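PDB 4JX0: exported protein from Bacteroides fragilis, which is of unknown function but binds magnesium and pairs an N-terminal BT_3987-like (DUF1735) domain with a probable F5/F8 type C (discoidin-like) beta-sandwich domain. Local coordinates for residues Y227-L232 and K296-N301; V260-P265 and K290-T295. All blocks are in the same frame, centred on the assembly; numbering follows the deposited sequence.

Contact 1: residues Y227-L232 and K296-N301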
loop_
_atom_site.group_PDB
_atom_site.type_symbol
_atom_site.label_atom_id
_atom_site.label_comp_id
_atom_site.label_asym_id
_atom_site.label_seq_id
_atom_site.Cartn_x
_atom_site.Cartn_y
_atom_site.Cartn_z
ATOM N N TYR A 227 18.587 1.362 -1.958
ATOM C CA TYR A 227 18.641 0.512 -0.772
ATOM C C TYR A 227 20.045 0.510 -0.168
ATOM O O TYR A 227 21.015 0.924 -0.813
ATOM C CB TYR A 227 18.216 -0.933 -1.118
ATOM C CG TYR A 227 19.114 -1.610 -2.139
ATOM C CD1 TYR A 227 20.270 -2.277 -1.749
ATOM C CD2 TYR A 227 18.817 -1.560 -3.495
ATOM C CE1 TYR A 227 21.107 -2.886 -2.685
ATOM C CE2 TYR A 227 19.637 -2.178 -4.438
ATOM C CZ TYR A 227 20.789 -2.831 -4.031
ATOM O OH TYR A 227 21.630 -3.441 -4.940
ATOM N N LEU A 228 20.140 -0.009 1.063
ATOM C CA LEU A 228 21.393 -0.185 1.788
ATOM C C LEU A 228 21.396 -1.570 2.398
ATOM O O LEU A 228 20.546 -1.836 3.250
ATOM C CB LEU A 228 21.532 0.890 2.871
ATOM C CG LEU A 228 22.699 0.748 3.857
ATOM C CD1 LEU A 228 24.047 0.763 3.139
ATOM C CD2 LEU A 228 22.639 1.829 4.903
ATOM N N THR A 229 22.323 -2.453 1.968
ATOM C CA THR A 229 22.412 -3.816 2.488
ATOM C C THR A 229 23.542 -3.930 3.491
ATOM O O THR A 229 24.644 -3.471 3.226
ATOM C CB THR A 229 22.603 -4.843 1.365
ATOM O OG1 THR A 229 21.712 -4.552 0.301
ATOM C CG2 THR A 229 22.347 -6.267 1.827
ATOM N N ILE A 230 23.260 -4.556 4.638
ATOM C CA ILE A 230 24.214 -4.839 5.712
ATOM C C ILE A 230 24.547 -6.300 5.557
ATOM O O ILE A 230 23.628 -7.113 5.604
ATOM C CB ILE A 230 23.603 -4.521 7.119
ATOM C CG1 ILE A 230 23.666 -3.016 7.438
ATOM C CG2 ILE A 230 24.301 -5.322 8.229
ATOM C CD1 ILE A 230 22.949 -2.146 6.493
ATOM N N ILE A 231 25.827 -6.650 5.373
ATOM C CA ILE A 231 26.232 -8.042 5.198
ATOM C C ILE A 231 27.090 -8.451 6.385
ATOM O O ILE A 231 28.160 -7.882 6.586
ATOM C CB ILE A 231 26.972 -8.230 3.849
ATOM C CG1 ILE A 231 26.102 -7.748 2.661
ATOM C CG2 ILE A 231 27.368 -9.695 3.647
ATOM C CD1 ILE A 231 26.857 -7.257 1.532
ATOM N N LEU A 232 26.623 -9.446 7.161
ATOM C CA LEU A 232 27.348 -9.960 8.323
ATOM C C LEU A 232 28.336 -11.047 7.886
ATOM O O LEU A 232 28.087 -11.702 6.869
ATOM C CB LEU A 232 26.377 -10.545 9.359
ATOM C CG LEU A 232 25.204 -9.664 9.774
ATOM C CD1 LEU A 232 24.325 -10.382 10.767
ATOM C CD2 LEU A 232 25.683 -8.344 10.361
ATOM N N LYS A 296 22.054 -11.220 6.261
ATOM C CA LYS A 296 22.013 -9.852 5.752
ATOM C C LYS A 296 20.719 -9.139 6.160
ATOM O O LYS A 296 19.699 -9.784 6.397
ATOM C CB LYS A 296 22.100 -9.829 4.212
ATOM C CG LYS A 296 23.252 -10.577 3.585
ATOM C CD LYS A 296 23.180 -10.468 2.067
ATOM C CE LYS A 296 24.189 -11.345 1.369
ATOM N NZ LYS A 296 23.824 -11.567 -0.054
ATOM N N VAL A 297 20.759 -7.801 6.173
ATOM C CA VAL A 297 19.604 -6.930 6.443
ATOM C C VAL A 297 19.654 -5.817 5.393
ATOM O O VAL A 297 20.730 -5.276 5.152
ATOM C CB VAL A 297 19.589 -6.376 7.892
ATOM C CG1 VAL A 297 18.409 -5.432 8.110
ATOM C CG2 VAL A 297 19.555 -7.516 8.902
ATOM N N ARG A 298 18.521 -5.500 4.749
ATOM C CA ARG A 298 18.452 -4.493 3.689
ATOM C C ARG A 298 17.374 -3.465 3.995
ATOM O O ARG A 298 16.205 -3.815 4.167
ATOM C CB ARG A 298 18.183 -5.165 2.321
ATOM C CG ARG A 298 18.099 -4.219 1.118
ATOM C CD ARG A 298 17.854 -4.982 -0.168
ATOM N NE ARG A 298 19.034 -5.754 -0.564
ATOM C CZ ARG A 298 19.102 -6.566 -1.617
ATOM N NH1 ARG A 298 18.044 -6.733 -2.409
ATOM N NH2 ARG A 298 20.228 -7.221 -1.887
ATOM N N PHE A 299 17.762 -2.190 4.009
ATOM C CA PHE A 299 16.852 -1.083 4.266
ATOM C C PHE A 299 16.372 -0.546 2.935
ATOM O O PHE A 299 17.205 -0.235 2.084
ATOM C CB PHE A 299 17.556 0.004 5.077
ATOM C CG PHE A 299 18.011 -0.493 6.425
ATOM C CD1 PHE A 299 17.102 -0.680 7.455
ATOM C CD2 PHE A 299 19.349 -0.762 6.671
ATOM C CE1 PHE A 299 17.522 -1.133 8.701
ATOM C CE2 PHE A 299 19.762 -1.230 7.914
ATOM C CZ PHE A 299 18.847 -1.419 8.918
ATOM N N GLU A 300 15.046 -0.477 2.735
ATOM C CA GLU A 300 14.435 -0.010 1.488
ATOM C C GLU A 300 13.414 1.088 1.763
ATOM O O GLU A 300 12.986 1.265 2.898
ATOM C CB GLU A 300 13.728 -1.181 0.772
ATOM C CG GLU A 300 14.606 -2.387 0.496
ATOM C CD GLU A 300 13.890 -3.548 -0.162
ATOM O OE1 GLU A 300 12.688 -3.747 0.128
ATOM O OE2 GLU A 300 14.542 -4.288 -0.932
ATOM N N ASN A 301 13.021 1.819 0.709
ATOM C CA ASN A 301 12.011 2.872 0.786
ATOM C C ASN A 301 12.320 3.856 1.936
ATOM O O ASN A 301 11.448 4.201 2.744
ATOM C CB ASN A 301 10.641 2.203 0.959
ATOM C CG ASN A 301 9.481 3.101 0.641
ATOM O OD1 ASN A 301 9.474 3.799 -0.374
ATOM N ND2 ASN A 301 8.479 3.118 1.507
#

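Contact 2: residues V260-P265 and K290-T295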
loop_
_atom_site.group_PDB
_atom_site.type_symbol
_atom_site.label_atom_id
_atom_site.label_comp_id
_atom_site.label_asym_id
_atom_site.label_seq_id
_atom_site.Cartn_x
_atom_site.Cartn_y
_atom_site.Cartn_z
ATOM N N VAL A 260 12.303 -2.787 6.561
ATOM C CA VAL A 260 13.444 -3.606 6.974
ATOM C C VAL A 260 13.292 -5.048 6.441
ATOM O O VAL A 260 12.522 -5.838 7.003
ATOM C CB VAL A 260 13.615 -3.587 8.520
ATOM C CG1 VAL A 260 14.888 -4.321 8.940
ATOM C CG2 VAL A 260 13.625 -2.161 9.051
HETATM N N MSE A 261 14.067 -5.392 5.383
HETATM C CA MSE A 261 14.107 -6.747 4.802
HETATM C C MSE A 261 15.196 -7.540 5.488
HETATM O O MSE A 261 16.263 -6.986 5.742
HETATM C CB MSE A 261 14.415 -6.707 3.299
HETATM C CG MSE A 261 13.532 -5.783 2.486
HETATM SE SE MSE A 261 11.654 -6.230 2.586
HETATM C CE MSE A 261 11.691 -7.968 1.752
ATOM N N VAL A 262 14.972 -8.826 5.757
ATOM C CA VAL A 262 15.968 -9.659 6.433
ATOM C C VAL A 262 16.186 -10.939 5.655
ATOM O O VAL A 262 15.219 -11.655 5.422
ATOM C CB VAL A 262 15.501 -9.965 7.872
ATOM C CG1 VAL A 262 16.486 -10.879 8.582
ATOM C CG2 VAL A 262 15.296 -8.679 8.663
ATOM N N GLU A 263 17.457 -11.248 5.294
ATOM C CA GLU A 263 17.803 -12.494 4.612
ATOM C C GLU A 263 18.018 -13.541 5.660
ATOM O O GLU A 263 18.966 -13.458 6.452
ATOM C CB GLU A 263 19.048 -12.379 3.717
ATOM C CG GLU A 263 19.165 -13.546 2.741
ATOM C CD GLU A 263 20.444 -13.611 1.928
ATOM O OE1 GLU A 263 21.537 -13.496 2.527
ATOM O OE2 GLU A 263 20.355 -13.833 0.699
ATOM N N THR A 264 17.152 -14.547 5.648
ATOM C CA THR A 264 17.187 -15.648 6.606
ATOM C C THR A 264 18.337 -16.630 6.262
ATOM O O THR A 264 18.937 -16.532 5.181
ATOM C CB THR A 264 15.815 -16.333 6.584
ATOM O OG1 THR A 264 15.542 -16.754 5.244
ATOM C CG2 THR A 264 14.698 -15.408 7.076
ATOM N N PRO A 265 18.657 -17.596 7.147
ATOM C CA PRO A 265 19.745 -18.542 6.830
ATOM C C PRO A 265 19.505 -19.399 5.573
ATOM O O PRO A 265 20.483 -19.801 4.940
ATOM C CB PRO A 265 19.817 -19.423 8.084
ATOM C CG PRO A 265 19.227 -18.581 9.180
ATOM C CD PRO A 265 18.102 -17.867 8.490
ATOM N N LYS A 290 11.453 -9.115 18.386
ATOM C CA LYS A 290 11.995 -10.433 18.674
ATOM C C LYS A 290 13.329 -10.531 17.943
ATOM O O LYS A 290 13.306 -10.440 16.717
ATOM C CB LYS A 290 11.009 -11.516 18.190
ATOM C CG LYS A 290 11.476 -12.936 18.464
ATOM C CD LYS A 290 10.384 -13.963 18.220
ATOM C CE LYS A 290 10.831 -15.343 18.643
ATOM N NZ LYS A 290 9.737 -16.347 18.531
ATOM N N PRO A 291 14.498 -10.709 18.618
ATOM C CA PRO A 291 15.775 -10.832 17.868
ATOM C C PRO A 291 15.710 -11.906 16.773
ATOM O O PRO A 291 15.030 -12.926 16.949
ATOM C CB PRO A 291 16.793 -11.192 18.947
ATOM C CG PRO A 291 16.205 -10.690 20.212
ATOM C CD PRO A 291 14.719 -10.821 20.073
ATOM N N VAL A 292 16.391 -11.664 15.638
ATOM C CA VAL A 292 16.314 -12.544 14.469
ATOM C C VAL A 292 17.696 -13.009 13.997
ATOM O O VAL A 292 18.605 -12.194 13.842
ATOM C CB VAL A 292 15.532 -11.851 13.306
ATOM C CG1 VAL A 292 16.018 -10.432 13.034
ATOM C CG2 VAL A 292 15.569 -12.683 12.026
ATOM N N GLU A 293 17.820 -14.323 13.709
ATOM C CA GLU A 293 19.045 -14.894 13.135
ATOM C C GLU A 293 19.046 -14.564 11.654
ATOM O O GLU A 293 18.086 -14.902 10.957
ATOM C CB GLU A 293 19.156 -16.422 13.347
ATOM C CG GLU A 293 20.019 -16.828 14.529
ATOM C CD GLU A 293 20.686 -18.183 14.383
ATOM O OE1 GLU A 293 20.058 -19.101 13.805
ATOM O OE2 GLU A 293 21.839 -18.324 14.850
ATOM N N CYS A 294 20.094 -13.884 11.178
ATOM C CA CYS A 294 20.163 -13.478 9.782
ATOM C C CYS A 294 21.602 -13.360 9.300
ATOM O O CYS A 294 22.538 -13.255 10.095
ATOM C CB CYS A 294 19.413 -12.163 9.589
ATOM S SG CYS A 294 20.016 -10.789 10.612
ATOM N N THR A 295 21.745 -13.383 7.971
ATOM C CA THR A 295 23.014 -13.248 7.262
ATOM C C THR A 295 23.163 -11.818 6.742
ATOM O O THR A 295 24.271 -11.279 6.759
ATOM C CB THR A 295 23.077 -14.274 6.131
ATOM O OG1 THR A 295 21.887 -14.186 5.341
ATOM C CG2 THR A 295 23.226 -15.682 6.655
#

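Contact 1: residues Y227-L232 and K296-N301
The guanidinium of Arg298 lies over the ring face of Tyr227 in a cation-pi contact, with CZ of Arg298 4.7 Å from the Tyr227 ring centroid and the two planes 31° apart. Tyr227 CE1 sits above one guanidinium face, offset toward its rim, while Thr229 OG1 comes to the edge, tilted somewhat out of the guanidinium plane, and accepts a bond from Arg298 NE at 3.1 Å. That bond is bent, 145° at the hydrogen. The Arg298 chain is straight as far as CD and then turns at chi3 (-70°), bringing NE to the threonine hydroxyl. On the opposite face of the sheet, Ile230 CD1 reaches the edge of the Phe299 ring, 3.6 Å from Phe299 CE2. Ile231 and Lys296 lie side by side and point the same way, methylene against methylene. Between these two layers of side chains the strands run antiparallel. Leu228 and Phe299 form one hydrogen-bonded pair and Ile230 and Val297 another, the bond from Ile230 N to Val297 O measuring 2.7 Å. Trp269 gives Arg298 a second cation-pi partner, and Arg259 forms a salt bridge with Glu300. Strand 227-232 lies between 196-199 and 296-304 in a five-stranded antiparallel sheet; Ile230 and Val297 pack on Phe241 of strand 235-244, as expected where two sheets of a beta-sandwich meet.

Contact 2: residues V260-P265 and K290-T295
Strands 260-263 and 291-294 cross at 50° with their axes 7.2 Å apart, too far for sheet pairing, yet Glu263 and Thr295 make a backbone link between them. Thr295 N donates to Glu263 O at 3.2 Å in a nearly straight bond. The hydroxyl of Thr295 adds a polar grip on the same residue. Its OG1 occupies the position between the backbone N and the carbonyl carbon (chi1 51°), where it lies 2.9 Å from Glu263 OE1 and 3.2 Å from Glu263 O, with both acceptors in reach of one proton. Immediately before these two residues the contact is apolar. Val262 CG1 approaches Cys294 CB and also meets Val292 CG2 at 4.0 Å, the two valines sliding past each other in opposite directions. At the outer end, Pro265 CD rests 3.9 Å from Glu293 O. Phe288 and His272 also pack against Val262, which is buried. Glu263 O, taking the Thr295 N-H and with the hydroxyl near, therefore acts with the Glu263 carboxylate to tie the corner at Thr295 to the end of strand 255-263, while the carbon contacts of Val262 and Cys294 pack the two sheets together.

How the contacts relate
Contact 2 is nested within the chain loop that contact 1 closes, and their centres are about 11 Å apart. Strand 255-263 lies next to strand 296-304 in one sheet, so residues of the two contacts bond directly: Arg298 N to Met261 O and Lys296 O to Glu263 N, each probably a hydrogen bond of 2.9 Å. Contact 1 is thus a pairing within that sheet, whereas contact 2 joins that sheet to strand 283-294 of the facing sheet, which leads into strand 296-304. Leu232 CD1 packs on Cys294 O beside the corner at Thr295. The side chain of Leu228 lies about 11 Å from a bound magnesium ion, while contact 2 lies away from the residues that bind the metal.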